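Local coordinates for toxin protein (Yersinia entomophaga, PDB 6AQK), which probably acts as an ADP-ribosyltransferase, forming the C-terminal toxin domain of the insect-associated bacterium's RHS2 protein, at residues Tyr114-Glu119 / Lys133-Glu138; Pro108-Ser113 / Ile161-Asp166; Tyr30-Ile35 / Pro67-Ile72; Lys82-Ile87 / Pro142-Thr147; Met153-Gly158 / Glu182-Phe187. All blocks are in the same frame, centred on the assembly; numbering follows the deposited sequence.

In the fold
From the N terminus, contact 3 closes first, joining helix 27-39 to the loop ahead of helix 74-90. That helix opens contact 4 at 82-87, which stays open until 142-147 leads into the two-stranded sheet. Within this span, 108-113 opens contact 2 and 114-119 opens contact 1. Of these three, contact 1 closes first, where helix 115-124 meets edge strand 131-140, and so lies inside both contact 2 and contact 4. Contact 2 crosses contact 4 and closes only at strand 161-167 of the five-stranded sheet. Contact 5 opens at 153-158, before contact 2 has closed, so the two cross, and ends at 182-187, bringing the short helix 154-157 to the two-stranded sheet.

Contact 1: Tyr114-Glu119 / Lys133-Glu138. With PT (platinum (II) ion), chain C.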
# COMPACT_ATOMS: atom_id res chain seq x y z
N TYR A 114 2.56 -10.13 4.15
CA TYR A 114 3.57 -9.73 5.13
C TYR A 114 3.58 -10.79 6.23
O TYR A 114 2.69 -10.84 7.09
CB TYR A 114 3.22 -8.37 5.74
CG TYR A 114 3.13 -7.23 4.72
CD1 TYR A 114 4.25 -6.81 3.99
CD2 TYR A 114 1.95 -6.55 4.56
CE1 TYR A 114 4.17 -5.74 3.14
CE2 TYR A 114 1.86 -5.50 3.66
CZ TYR A 114 2.97 -5.12 2.94
OH TYR A 114 2.80 -4.03 2.08
N SER A 115 4.56 -11.69 6.15
CA SER A 115 4.59 -12.87 7.07
C SER A 115 4.79 -12.47 8.54
O SER A 115 4.28 -13.13 9.47
CB SER A 115 5.68 -13.86 6.61
OG SER A 115 6.97 -13.31 6.69
N TRP A 116 5.52 -11.38 8.74
CA TRP A 116 5.73 -10.78 10.08
C TRP A 116 4.44 -10.26 10.69
O TRP A 116 4.21 -10.41 11.91
CB TRP A 116 6.77 -9.68 10.05
CG TRP A 116 6.67 -8.69 8.85
CD1 TRP A 116 7.27 -8.84 7.62
CD2 TRP A 116 5.92 -7.46 8.78
NE1 TRP A 116 6.94 -7.76 6.79
CE2 TRP A 116 6.12 -6.91 7.50
CE3 TRP A 116 5.12 -6.75 9.69
CZ2 TRP A 116 5.53 -5.72 7.11
CZ3 TRP A 116 4.54 -5.60 9.30
CH2 TRP A 116 4.75 -5.07 8.03
N LEU A 117 3.56 -9.75 9.84
CA LEU A 117 2.27 -9.30 10.29
C LEU A 117 1.36 -10.48 10.64
O LEU A 117 0.76 -10.52 11.73
CB LEU A 117 1.64 -8.38 9.24
CG LEU A 117 0.28 -7.81 9.58
CD1 LEU A 117 0.39 -6.94 10.83
CD2 LEU A 117 -0.28 -7.05 8.35
N ALA A 118 1.33 -11.47 9.75
CA ALA A 118 0.53 -12.70 9.97
C ALA A 118 0.89 -13.34 11.34
O ALA A 118 0.03 -13.68 12.15
CB ALA A 118 0.76 -13.70 8.83
N GLU A 119 2.17 -13.44 11.58
CA GLU A 119 2.71 -13.99 12.84
C GLU A 119 2.24 -13.24 14.05
O GLU A 119 1.73 -13.84 15.04
CB GLU A 119 4.24 -13.98 12.79
CG GLU A 119 4.98 -14.43 14.05
CD GLU A 119 5.08 -15.94 14.18
OE1 GLU A 119 6.21 -16.48 14.12
OE2 GLU A 119 4.02 -16.59 14.30
N LYS A 133 5.34 -5.00 19.75
CA LYS A 133 6.51 -5.73 19.38
C LYS A 133 7.36 -4.75 18.58
O LYS A 133 6.94 -4.25 17.55
CB LYS A 133 6.16 -6.96 18.59
CG LYS A 133 7.36 -7.73 18.09
CD LYS A 133 7.00 -8.88 17.17
CE LYS A 133 8.26 -9.67 16.85
NZ LYS A 133 7.92 -10.90 16.09
N SER A 134 8.54 -4.45 19.11
CA SER A 134 9.46 -3.62 18.45
C SER A 134 10.09 -4.31 17.27
O SER A 134 10.38 -5.49 17.34
CB SER A 134 10.55 -3.22 19.43
OG SER A 134 11.38 -2.28 18.82
N MET A 135 10.34 -3.56 16.19
CA MET A 135 10.94 -4.16 14.95
C MET A 135 12.01 -3.27 14.38
O MET A 135 12.10 -2.08 14.66
CB MET A 135 9.84 -4.34 13.88
CG MET A 135 8.60 -5.10 14.36
SD MET A 135 8.64 -6.87 14.13
CE MET A 135 8.12 -6.72 12.36
N ASP A 136 12.76 -3.80 13.42
CA ASP A 136 13.64 -2.95 12.70
C ASP A 136 13.78 -3.40 11.27
O ASP A 136 14.90 -3.50 10.75
CB ASP A 136 14.99 -2.95 13.41
CG ASP A 136 15.75 -1.74 13.10
OD1 ASP A 136 15.33 -0.68 13.61
OD2 ASP A 136 16.70 -1.80 12.31
N LEU A 137 12.66 -3.58 10.60
CA LEU A 137 12.67 -4.36 9.39
C LEU A 137 12.52 -3.38 8.21
O LEU A 137 11.56 -2.60 8.14
CB LEU A 137 11.56 -5.42 9.48
CG LEU A 137 11.30 -6.27 8.24
CD1 LEU A 137 12.47 -7.18 8.01
CD2 LEU A 137 9.99 -7.05 8.29
N GLU A 138 13.47 -3.44 7.27
CA GLU A 138 13.37 -2.65 6.06
C GLU A 138 12.72 -3.49 4.96
O GLU A 138 13.08 -4.66 4.74
CB GLU A 138 14.73 -2.09 5.62
CG GLU A 138 14.66 -1.32 4.30
CD GLU A 138 15.92 -0.55 3.95
OE1 GLU A 138 16.55 0.01 4.88
OE2 GLU A 138 16.24 -0.47 2.74
PT PT C . 10.17 -7.94 13.24
O HOH W 1 6.08 -10.62 13.87
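Trp116 and Leu137 carry most of this contact, with Met135 beside them: the first turn of helix 115-124 meets strand 131-140, the outermost strand on its side of the five-stranded mixed sheet. Leu137 lays its CD2 methyl over one face of the indole, 3.5 Å from the centroid of the five-membered ring and 21° off the ring normal, a CH-pi contact. The fit is tight, Leu137 CD2 lying 3.3 Å from Trp116 CD1. The opposite face is covered by Tyr114 CB from within the helix segment, so the ring is sandwiched. Trp116 CG sits between the backbone N and the carbonyl carbon (chi1 43°), a torsion that turns the indole toward the strand. Met135 CE approaches obliquely, 4.0 Å from Trp116 CB. The Met135 chain bends at chi2 and chi3, and its SD is bonded at 2.1 Å to a platinum(II) ion, which has one further ligand from outside the two segments. Ile195 and Leu198 of the neighbouring strand 192-200 also touch Trp116, extending the apolar surface. At the other end a water bridges the segments, donating to Trp116 O at 2.7 Å and accepting from Lys133 NZ at 2.9 Å. The chemistry is thus mainly apolar, with one water-mediated polar link, and the thioether that packs against the indole also supplies a soft sulfur ligand to platinum.

Contact 2: Pro108-Ser113 / Ile161-Asp166; sequences PVISNS and IMWHFD
Ile161 opens the strand segment by reaching tip to tip toward Ile110 of the 3-10 segment 108-112. Ile161 CD1 lies 3.8 Å from Ile110 CG1 and also approaches the backbone of the turn, 3.9 Å from Pro108 CA. Leu117 of helix 115-124 touches both isoleucines. Strand 161-167 runs antiparallel to 101-106 on one side and parallel to 220-226 on the other, an inner strand of the five-stranded mixed sheet of this presumed ADP-ribosyltransferase domain. The turn that Ile161 meets is built from what follows strand 101-106, and Pro108 O grips it twice: Ser111 N donates at 3.0 Å and Ser111 OG at 2.6 Å, the hydroxyl lying nearly in line with the carbonyl bond (167°). Trp163 comes next. Its indole and the Ile110 side chain slide past each other in opposite directions, with Ile110 CD1 3.9 Å from Trp163 CZ2. Ile110 CG1 lies between the backbone N and the carbonyl carbon (chi1 71°), which sends CD1 out to the indole. Trp163 NE1 is hydrogen-bonded to Asp106, fixing the ring's polar end. Farther on, Phe165 leaves this turn behind, setting its CZ 3.6 Å from Met145 SD.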
# COMPACT_ATOMS: atom_id res chain seq x y z
N PRO A 108 -7.58 -7.30 6.77
CA PRO A 108 -6.67 -8.38 7.17
C PRO A 108 -6.08 -9.13 5.98
O PRO A 108 -5.16 -9.86 6.17
CB PRO A 108 -7.57 -9.28 8.04
CG PRO A 108 -8.47 -8.30 8.69
CD PRO A 108 -8.81 -7.32 7.60
N VAL A 109 -6.58 -8.92 4.76
CA VAL A 109 -5.98 -9.55 3.53
C VAL A 109 -4.46 -9.33 3.45
O VAL A 109 -3.75 -10.16 2.84
CB VAL A 109 -6.59 -8.97 2.21
CG1 VAL A 109 -5.93 -9.59 0.98
CG2 VAL A 109 -8.06 -9.27 2.14
N ILE A 110 -3.95 -8.21 3.96
CA ILE A 110 -2.54 -7.91 3.82
C ILE A 110 -1.63 -8.81 4.66
O ILE A 110 -0.44 -8.88 4.40
CB ILE A 110 -2.22 -6.38 4.05
CG1 ILE A 110 -2.38 -5.97 5.51
CG2 ILE A 110 -2.99 -5.48 3.05
CD1 ILE A 110 -1.69 -4.67 5.83
N SER A 111 -2.18 -9.51 5.66
CA SER A 111 -1.42 -10.52 6.39
C SER A 111 -0.87 -11.58 5.40
O SER A 111 0.23 -12.06 5.56
CB SER A 111 -2.26 -11.09 7.56
OG SER A 111 -3.46 -11.66 7.06
N ASN A 112 -1.58 -11.81 4.31
CA ASN A 112 -1.10 -12.74 3.28
C ASN A 112 0.17 -12.23 2.55
O ASN A 112 0.86 -13.01 1.96
CB ASN A 112 -2.27 -13.08 2.28
CG ASN A 112 -3.58 -13.56 3.00
OD1 ASN A 112 -3.54 -14.01 4.15
ND2 ASN A 112 -4.75 -13.44 2.32
N SER A 113 0.47 -10.92 2.56
CA SER A 113 1.64 -10.36 1.92
C SER A 113 2.80 -10.14 2.86
O SER A 113 3.87 -9.89 2.40
CB SER A 113 1.37 -8.98 1.31
OG SER A 113 0.42 -9.04 0.30
N ILE A 161 -6.57 -2.87 10.21
CA ILE A 161 -5.15 -2.56 10.37
C ILE A 161 -4.96 -1.11 9.96
O ILE A 161 -5.48 -0.64 8.94
CB ILE A 161 -4.29 -3.49 9.47
CG1 ILE A 161 -4.54 -4.94 9.90
CG2 ILE A 161 -2.80 -3.13 9.55
CD1 ILE A 161 -4.11 -5.99 8.93
N MET A 162 -4.21 -0.37 10.75
CA MET A 162 -3.85 0.98 10.37
C MET A 162 -2.32 1.11 10.41
O MET A 162 -1.68 0.73 11.38
CB MET A 162 -4.45 2.06 11.27
CG MET A 162 -4.22 3.47 10.75
SD MET A 162 -4.65 4.83 11.91
CE MET A 162 -3.16 4.81 12.85
N TRP A 163 -1.75 1.68 9.37
CA TRP A 163 -0.38 2.08 9.40
C TRP A 163 -0.25 3.54 9.82
O TRP A 163 -1.02 4.39 9.42
CB TRP A 163 0.23 1.99 8.01
CG TRP A 163 0.08 0.72 7.22
CD1 TRP A 163 -1.05 0.23 6.65
CD2 TRP A 163 1.17 -0.19 6.81
NE1 TRP A 163 -0.77 -0.92 5.93
CE2 TRP A 163 0.57 -1.19 6.00
CE3 TRP A 163 2.54 -0.27 7.06
CZ2 TRP A 163 1.31 -2.21 5.41
CZ3 TRP A 163 3.27 -1.27 6.46
CH2 TRP A 163 2.64 -2.25 5.67
N HIS A 164 0.78 3.83 10.61
CA HIS A 164 1.10 5.18 10.99
C HIS A 164 2.51 5.41 10.51
O HIS A 164 3.46 4.85 11.05
CB HIS A 164 1.02 5.35 12.50
CG HIS A 164 1.34 6.73 12.96
ND1 HIS A 164 1.50 7.05 14.28
CD2 HIS A 164 1.55 7.87 12.26
CE1 HIS A 164 1.76 8.34 14.39
NE2 HIS A 164 1.79 8.86 13.18
N PHE A 165 2.60 6.23 9.47
CA PHE A 165 3.84 6.54 8.77
C PHE A 165 4.45 7.83 9.27
O PHE A 165 3.80 8.86 9.34
CB PHE A 165 3.58 6.66 7.31
CG PHE A 165 3.24 5.33 6.67
CD1 PHE A 165 4.15 4.27 6.69
CD2 PHE A 165 2.04 5.15 6.04
CE1 PHE A 165 3.82 3.04 6.15
CE2 PHE A 165 1.71 3.93 5.54
CZ PHE A 165 2.59 2.91 5.54
N ASP A 166 5.70 7.70 9.68
CA ASP A 166 6.59 8.85 9.92
C ASP A 166 7.37 9.13 8.63
O ASP A 166 8.14 8.29 8.17
CB ASP A 166 7.51 8.49 11.10
CG ASP A 166 8.54 9.54 11.41
OD1 ASP A 166 8.40 10.69 10.95
OD2 ASP A 166 9.50 9.21 12.15

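Contact 3: Tyr30-Ile35 / Pro67-Ile72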
# COMPACT_ATOMS: atom_id res chain seq x y z
N TYR A 30 -3.98 -2.78 -12.47
CA TYR A 30 -2.65 -2.39 -11.87
C TYR A 30 -2.38 -3.14 -10.58
O TYR A 30 -1.24 -3.64 -10.34
CB TYR A 30 -2.60 -0.83 -11.63
CG TYR A 30 -2.39 -0.15 -12.96
CD1 TYR A 30 -3.48 0.08 -13.80
CD2 TYR A 30 -1.11 0.15 -13.42
CE1 TYR A 30 -3.31 0.60 -15.07
CE2 TYR A 30 -0.93 0.67 -14.70
CZ TYR A 30 -2.04 0.89 -15.51
OH TYR A 30 -1.93 1.40 -16.74
N SER A 31 -3.41 -3.19 -9.74
CA SER A 31 -3.31 -3.91 -8.49
C SER A 31 -3.01 -5.41 -8.72
O SER A 31 -2.10 -5.97 -8.13
CB SER A 31 -4.60 -3.77 -7.68
OG SER A 31 -4.37 -4.37 -6.42
N SER A 32 -3.76 -6.04 -9.62
CA SER A 32 -3.56 -7.42 -9.91
C SER A 32 -2.20 -7.74 -10.58
O SER A 32 -1.59 -8.83 -10.33
CB SER A 32 -4.78 -7.96 -10.70
OG SER A 32 -4.86 -7.41 -12.00
N PHE A 33 -1.69 -6.81 -11.38
CA PHE A 33 -0.38 -6.92 -11.98
C PHE A 33 0.71 -6.94 -10.84
O PHE A 33 1.62 -7.80 -10.85
CB PHE A 33 -0.12 -5.75 -12.88
CG PHE A 33 1.14 -5.82 -13.73
CD1 PHE A 33 2.41 -5.42 -13.22
CD2 PHE A 33 1.06 -6.16 -15.06
CE1 PHE A 33 3.55 -5.48 -14.02
CE2 PHE A 33 2.19 -6.19 -15.85
CZ PHE A 33 3.44 -5.86 -15.33
N THR A 34 0.61 -6.05 -9.86
CA THR A 34 1.65 -5.97 -8.86
C THR A 34 1.52 -7.15 -7.90
O THR A 34 2.55 -7.62 -7.37
CB THR A 34 1.75 -4.60 -8.16
OG1 THR A 34 0.55 -4.26 -7.45
CG2 THR A 34 2.10 -3.49 -9.16
N ILE A 35 0.29 -7.61 -7.69
CA ILE A 35 0.11 -8.86 -6.96
C ILE A 35 0.79 -10.00 -7.70
O ILE A 35 1.51 -10.81 -7.06
CB ILE A 35 -1.34 -9.12 -6.66
CG1 ILE A 35 -1.82 -8.07 -5.61
CG2 ILE A 35 -1.54 -10.53 -6.16
CD1 ILE A 35 -3.29 -8.10 -5.41
N PRO A 67 -14.13 -4.11 -8.92
CA PRO A 67 -14.68 -4.88 -10.05
C PRO A 67 -13.61 -5.73 -10.74
O PRO A 67 -12.39 -5.52 -10.53
CB PRO A 67 -15.20 -3.79 -11.02
CG PRO A 67 -14.38 -2.58 -10.71
CD PRO A 67 -14.09 -2.66 -9.22
N ALA A 68 -14.09 -6.71 -11.53
CA ALA A 68 -13.22 -7.73 -12.15
C ALA A 68 -12.41 -7.14 -13.29
O ALA A 68 -12.96 -6.51 -14.19
CB ALA A 68 -14.03 -8.94 -12.65
N ALA A 69 -11.10 -7.39 -13.28
CA ALA A 69 -10.19 -7.12 -14.40
C ALA A 69 -10.16 -8.30 -15.37
O ALA A 69 -9.34 -9.21 -15.24
CB ALA A 69 -8.80 -6.89 -13.88
N ARG A 70 -11.05 -8.24 -16.35
CA ARG A 70 -11.23 -9.33 -17.31
C ARG A 70 -10.49 -9.18 -18.63
O ARG A 70 -10.24 -10.17 -19.28
CB ARG A 70 -12.72 -9.57 -17.56
N ASP A 71 -10.10 -7.98 -19.07
CA ASP A 71 -9.49 -7.86 -20.42
C ASP A 71 -7.96 -8.03 -20.36
O ASP A 71 -7.23 -7.13 -20.76
CB ASP A 71 -9.88 -6.53 -21.10
N ILE A 72 -7.48 -9.15 -19.81
CA ILE A 72 -6.05 -9.31 -19.59
C ILE A 72 -5.47 -10.11 -20.78
O ILE A 72 -6.00 -11.15 -21.13
CB ILE A 72 -5.74 -9.92 -18.20
CG1 ILE A 72 -5.77 -8.82 -17.14
CG2 ILE A 72 -4.36 -10.59 -18.19
CD1 ILE A 72 -5.75 -9.32 -15.73
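Ser32 and Ala69 bring the two backbones closest, their CA atoms 8.0 Å apart, where helix 27-39 passes an irregular loop that joins helices 51-63 and 74-90. Only side chains bridge this gap, and they do so lightly, burying 55 Å² in all. Ser32 points toward the loop and presents its OG to two apolar tips: Ile72 CD1 lies 4.3 Å from Ser32 OG, and Ala69 CB lies 4.4 Å from the same Ser32 OG. Both partners are methyls, so these are van der Waals approaches; the hydroxyl's hydrogen bonds go to the carbonyl oxygens of Pro28 and Tyr29, one turn back in its own helix, helped by OG standing between the backbone N and the carbonyl carbon (chi1 69°). The setting is a small group of helices, with 27-39, 51-63 and 74-90 sharing a hydrophobic interior in which Phe33 meets Phe54 and Trp58 edge to face. Along the loop, Asp71 is the centre of an inverse gamma turn, in which Ile72 N gives a weak bond of 3.0 Å to Arg70 O. Ile72, which closes the turn, points toward helix 27-39, and Trp58 and Ala59 of helix 51-63 also touch it. Met51 of helix 51-63 and His74 of helix 74-90 are platinum-binding residues in this crystal.

Contact 4: Lys82-Ile87 / Pro142-Thr147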
# COMPACT_ATOMS: atom_id res chain seq x y z
N LYS A 82 4.46 -0.41 -19.39
CA LYS A 82 4.92 0.89 -19.79
C LYS A 82 4.42 1.99 -18.83
O LYS A 82 5.16 2.89 -18.50
CB LYS A 82 4.47 1.20 -21.23
CG LYS A 82 5.06 0.23 -22.24
N THR A 83 3.19 1.86 -18.35
CA THR A 83 2.60 2.90 -17.49
C THR A 83 3.38 2.92 -16.18
O THR A 83 3.70 3.99 -15.73
CB THR A 83 1.11 2.67 -17.28
OG1 THR A 83 0.42 2.91 -18.51
CG2 THR A 83 0.52 3.64 -16.36
N LEU A 84 3.70 1.73 -15.65
CA LEU A 84 4.50 1.62 -14.40
C LEU A 84 5.85 2.32 -14.58
O LEU A 84 6.25 3.10 -13.74
CB LEU A 84 4.64 0.19 -13.92
CG LEU A 84 3.38 -0.48 -13.41
CD1 LEU A 84 3.60 -1.96 -13.22
CD2 LEU A 84 2.84 0.15 -12.11
N GLY A 85 6.47 2.07 -15.74
CA GLY A 85 7.68 2.75 -16.21
C GLY A 85 7.57 4.25 -16.24
O GLY A 85 8.42 4.96 -15.64
N LYS A 86 6.49 4.74 -16.87
CA LYS A 86 6.23 6.17 -16.89
C LYS A 86 6.03 6.78 -15.57
O LYS A 86 6.53 7.88 -15.35
CB LYS A 86 5.06 6.56 -17.81
CG LYS A 86 5.31 6.15 -19.25
CD LYS A 86 4.80 7.22 -20.23
CE LYS A 86 3.30 7.38 -20.17
NZ LYS A 86 2.63 6.07 -20.48
N ILE A 87 5.32 6.07 -14.66
CA ILE A 87 5.09 6.62 -13.33
C ILE A 87 6.44 6.88 -12.62
O ILE A 87 6.64 7.89 -12.01
CB ILE A 87 4.15 5.67 -12.52
CG1 ILE A 87 2.74 5.76 -13.08
CG2 ILE A 87 4.13 6.01 -11.07
CD1 ILE A 87 1.79 4.70 -12.58
N PRO A 142 5.49 -3.58 -1.98
CA PRO A 142 5.16 -4.30 -3.19
C PRO A 142 3.97 -3.75 -3.91
O PRO A 142 3.41 -4.45 -4.81
CB PRO A 142 4.86 -5.72 -2.67
CG PRO A 142 4.21 -5.47 -1.37
CD PRO A 142 4.93 -4.25 -0.79
N LEU A 143 3.50 -2.57 -3.53
CA LEU A 143 2.46 -1.83 -4.30
C LEU A 143 2.80 -0.36 -4.38
O LEU A 143 3.67 0.19 -3.62
CB LEU A 143 1.06 -2.00 -3.66
CG LEU A 143 0.89 -1.34 -2.29
CD1 LEU A 143 -0.55 -1.13 -1.91
CD2 LEU A 143 1.62 -2.17 -1.20
N ILE A 144 2.06 0.33 -5.26
CA ILE A 144 1.95 1.77 -5.21
C ILE A 144 0.95 2.08 -4.07
O ILE A 144 -0.25 1.77 -4.15
CB ILE A 144 1.42 2.34 -6.58
CG1 ILE A 144 2.48 2.09 -7.66
CG2 ILE A 144 0.98 3.82 -6.44
CD1 ILE A 144 2.05 2.35 -9.10
N MET A 145 1.41 2.68 -3.02
CA MET A 145 0.64 2.74 -1.82
C MET A 145 0.07 4.15 -1.57
O MET A 145 0.83 5.10 -1.40
CB MET A 145 1.58 2.36 -0.61
CG MET A 145 0.82 2.30 0.68
SD MET A 145 1.90 1.98 2.08
CE MET A 145 1.80 0.24 2.03
N SER A 146 -1.26 4.23 -1.39
CA SER A 146 -1.93 5.45 -1.02
C SER A 146 -2.02 5.55 0.46
O SER A 146 -2.08 4.52 1.14
CB SER A 146 -3.33 5.50 -1.60
OG SER A 146 -4.12 4.40 -1.10
N THR A 147 -1.97 6.77 0.94
CA THR A 147 -2.02 7.03 2.35
C THR A 147 -2.83 8.32 2.52
O THR A 147 -3.06 9.03 1.55
CB THR A 147 -0.58 7.17 2.98
OG1 THR A 147 0.03 8.43 2.63
CG2 THR A 147 0.35 5.96 2.58
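Leu84 and Ile87, one helical turn apart on helix 74-90, receive Ile144 from the segment entering strand 145-148, which pairs antiparallel with strand 184-187. Helix 74-90 is thus joined to the lead-in of a two-stranded antiparallel sheet, with a single isoleucine carrying the join. Apolar contacts make up the whole of the direct meeting: Ile144 CD1 approaches Leu84 CD2 at 3.8 Å, and the same Ile144 CD1 lies 4.2 Å from Ile87 CD1. The two helix methyls, Leu84 CD2 and Ile87 CD1, are themselves 4.7 Å apart, so the three form a compact triangle. Ile144 reaches this position with CG1 anti to its own carbonyl carbon (chi1 -66°) and an extended chi2 of 169°, which carries CD1 well away from its own backbone. Leu84 starts alongside the contact, but the far end of its side chain swings nearer to meet the methyl. All three residues are buried; Phe33 of helix 27-39 touches Leu84, and Gln22 of helix 19-23 touches both Ile87 and Ile144.

Hydrogen bonds work within each partner and none passes between them. The helix is held by Lys86 N to Lys82 O and by Ile87 N to Thr83 O. On the sheet side, Met145 pairs through its backbone with Phe187, and Thr147 with Val185. Side-chain bonding adds to this strand pairing, since Thr147 OG1 lies 2.8 Å from Val185 O in a hydrogen bond.

Contact 5: Met153-Gly158 / Glu182-Phe187; sequences MGYVSG and EGEVTF
Met153 reaches across to the backbone of Glu182, and its side chain can be followed outward atom by atom. CB rests over one face of the Tyr155 ring, 3.6 Å above the plane and toward its rim, so the two contact side chains of this segment first pack on each other. CG stands anti to the carbonyl carbon (chi1 -70°) and keeps to the same ring, with Met153 CG 4.0 Å from Tyr155 CE2. The chain then bends at chi2 and chi3. Met153 SD stays 4.5 Å from Glu182 O, and a platinum ion lies about 3 Å from the nearest atom of the side chain. CE completes the reach: it comes to 3.3 Å from Glu182 O, a methyl set against a carbonyl oxygen, while remaining 3.8 Å from Tyr155 CE2. The parts joined are a weakly bonded helical turn, about 154-157, just ahead of strand 161-167, and the lead-in to strand 184-187, which pairs antiparallel with 145-148. At Gly183 the backbone turns through a positive phi before entering that strand, and it is bonded there to Lys149. Tyr155 also points toward this segment, but its hydroxyl stays too far for a direct bond, with Tyr155 OH 4.4 Å from Glu184 OE2 at the start of the strand. Ala148 touches the tyrosine from the neighbouring strand. Back at the start of the turn, Met153 O accepts from both Val156 N and Ser157 N, two bonds that fold the backbone from which the methionine departs.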
# COMPACT_ATOMS: atom_id res chain seq x y z
N MET A 153 -10.35 9.97 7.91
CA MET A 153 -11.02 9.64 6.64
C MET A 153 -11.76 8.28 6.69
O MET A 153 -11.25 7.29 7.25
CB MET A 153 -9.99 9.60 5.51
CG MET A 153 -9.42 10.96 5.13
SD MET A 153 -10.64 12.27 4.77
CE MET A 153 -10.66 12.20 2.95
N GLY A 154 -12.95 8.20 6.09
CA GLY A 154 -13.81 7.04 6.36
C GLY A 154 -13.23 5.74 5.81
O GLY A 154 -13.58 4.66 6.25
N TYR A 155 -12.36 5.86 4.82
CA TYR A 155 -11.73 4.72 4.22
C TYR A 155 -10.53 4.24 5.08
O TYR A 155 -10.03 3.16 4.90
CB TYR A 155 -11.34 5.03 2.78
CG TYR A 155 -10.38 6.19 2.57
CD1 TYR A 155 -8.99 5.99 2.66
CD2 TYR A 155 -10.85 7.49 2.25
CE1 TYR A 155 -8.11 7.04 2.43
CE2 TYR A 155 -9.97 8.55 2.03
CZ TYR A 155 -8.60 8.33 2.12
OH TYR A 155 -7.70 9.37 1.89
N VAL A 156 -10.06 5.04 6.01
CA VAL A 156 -9.06 4.57 6.96
C VAL A 156 -9.68 4.06 8.27
O VAL A 156 -9.28 3.01 8.83
CB VAL A 156 -8.11 5.72 7.30
CG1 VAL A 156 -7.14 5.30 8.37
CG2 VAL A 156 -7.39 6.18 6.03
N SER A 157 -10.61 4.85 8.82
CA SER A 157 -11.02 4.69 10.22
C SER A 157 -11.72 3.39 10.58
O SER A 157 -11.66 2.99 11.75
CB SER A 157 -11.91 5.88 10.68
OG SER A 157 -13.11 5.78 9.95
N GLY A 158 -12.36 2.73 9.62
CA GLY A 158 -13.01 1.50 9.89
C GLY A 158 -12.23 0.23 9.61
O GLY A 158 -12.76 -0.83 9.81
N GLU A 182 -8.21 15.47 -1.97
CA GLU A 182 -8.91 14.92 -0.81
C GLU A 182 -7.94 14.42 0.28
O GLU A 182 -8.40 13.73 1.16
CB GLU A 182 -9.89 13.86 -1.26
CG GLU A 182 -10.46 14.17 -2.63
CD GLU A 182 -11.88 13.71 -2.78
OE1 GLU A 182 -12.10 12.50 -2.66
OE2 GLU A 182 -12.75 14.57 -3.01
N GLY A 183 -6.64 14.82 0.24
CA GLY A 183 -5.63 14.54 1.23
C GLY A 183 -4.79 13.26 1.01
O GLY A 183 -4.08 12.83 1.89
N GLU A 184 -4.88 12.66 -0.16
CA GLU A 184 -4.18 11.38 -0.38
C GLU A 184 -2.72 11.70 -0.71
O GLU A 184 -2.46 12.60 -1.54
CB GLU A 184 -4.87 10.60 -1.46
CG GLU A 184 -4.21 9.28 -1.80
CD GLU A 184 -5.19 8.32 -2.52
OE1 GLU A 184 -5.06 8.07 -3.74
OE2 GLU A 184 -6.08 7.81 -1.86
N VAL A 185 -1.79 10.98 -0.05
CA VAL A 185 -0.37 11.04 -0.37
C VAL A 185 0.05 9.66 -0.86
O VAL A 185 -0.14 8.70 -0.15
CB VAL A 185 0.44 11.41 0.90
CG1 VAL A 185 1.92 11.30 0.65
CG2 VAL A 185 0.03 12.78 1.45
N THR A 186 0.65 9.59 -2.02
CA THR A 186 1.03 8.32 -2.60
C THR A 186 2.52 8.03 -2.64
O THR A 186 3.37 8.97 -2.84
CB THR A 186 0.47 8.31 -4.05
OG1 THR A 186 -0.89 8.76 -4.01
CG2 THR A 186 0.52 6.89 -4.70
N PHE A 187 2.86 6.74 -2.54
CA PHE A 187 4.25 6.31 -2.50
C PHE A 187 4.46 5.39 -3.64
O PHE A 187 3.52 4.74 -4.09
CB PHE A 187 4.59 5.67 -1.19
CG PHE A 187 4.60 6.64 -0.05
CD1 PHE A 187 3.41 7.07 0.52
CD2 PHE A 187 5.78 7.25 0.33
CE1 PHE A 187 3.41 7.96 1.57
CE2 PHE A 187 5.80 8.14 1.39
CZ PHE A 187 4.62 8.52 1.99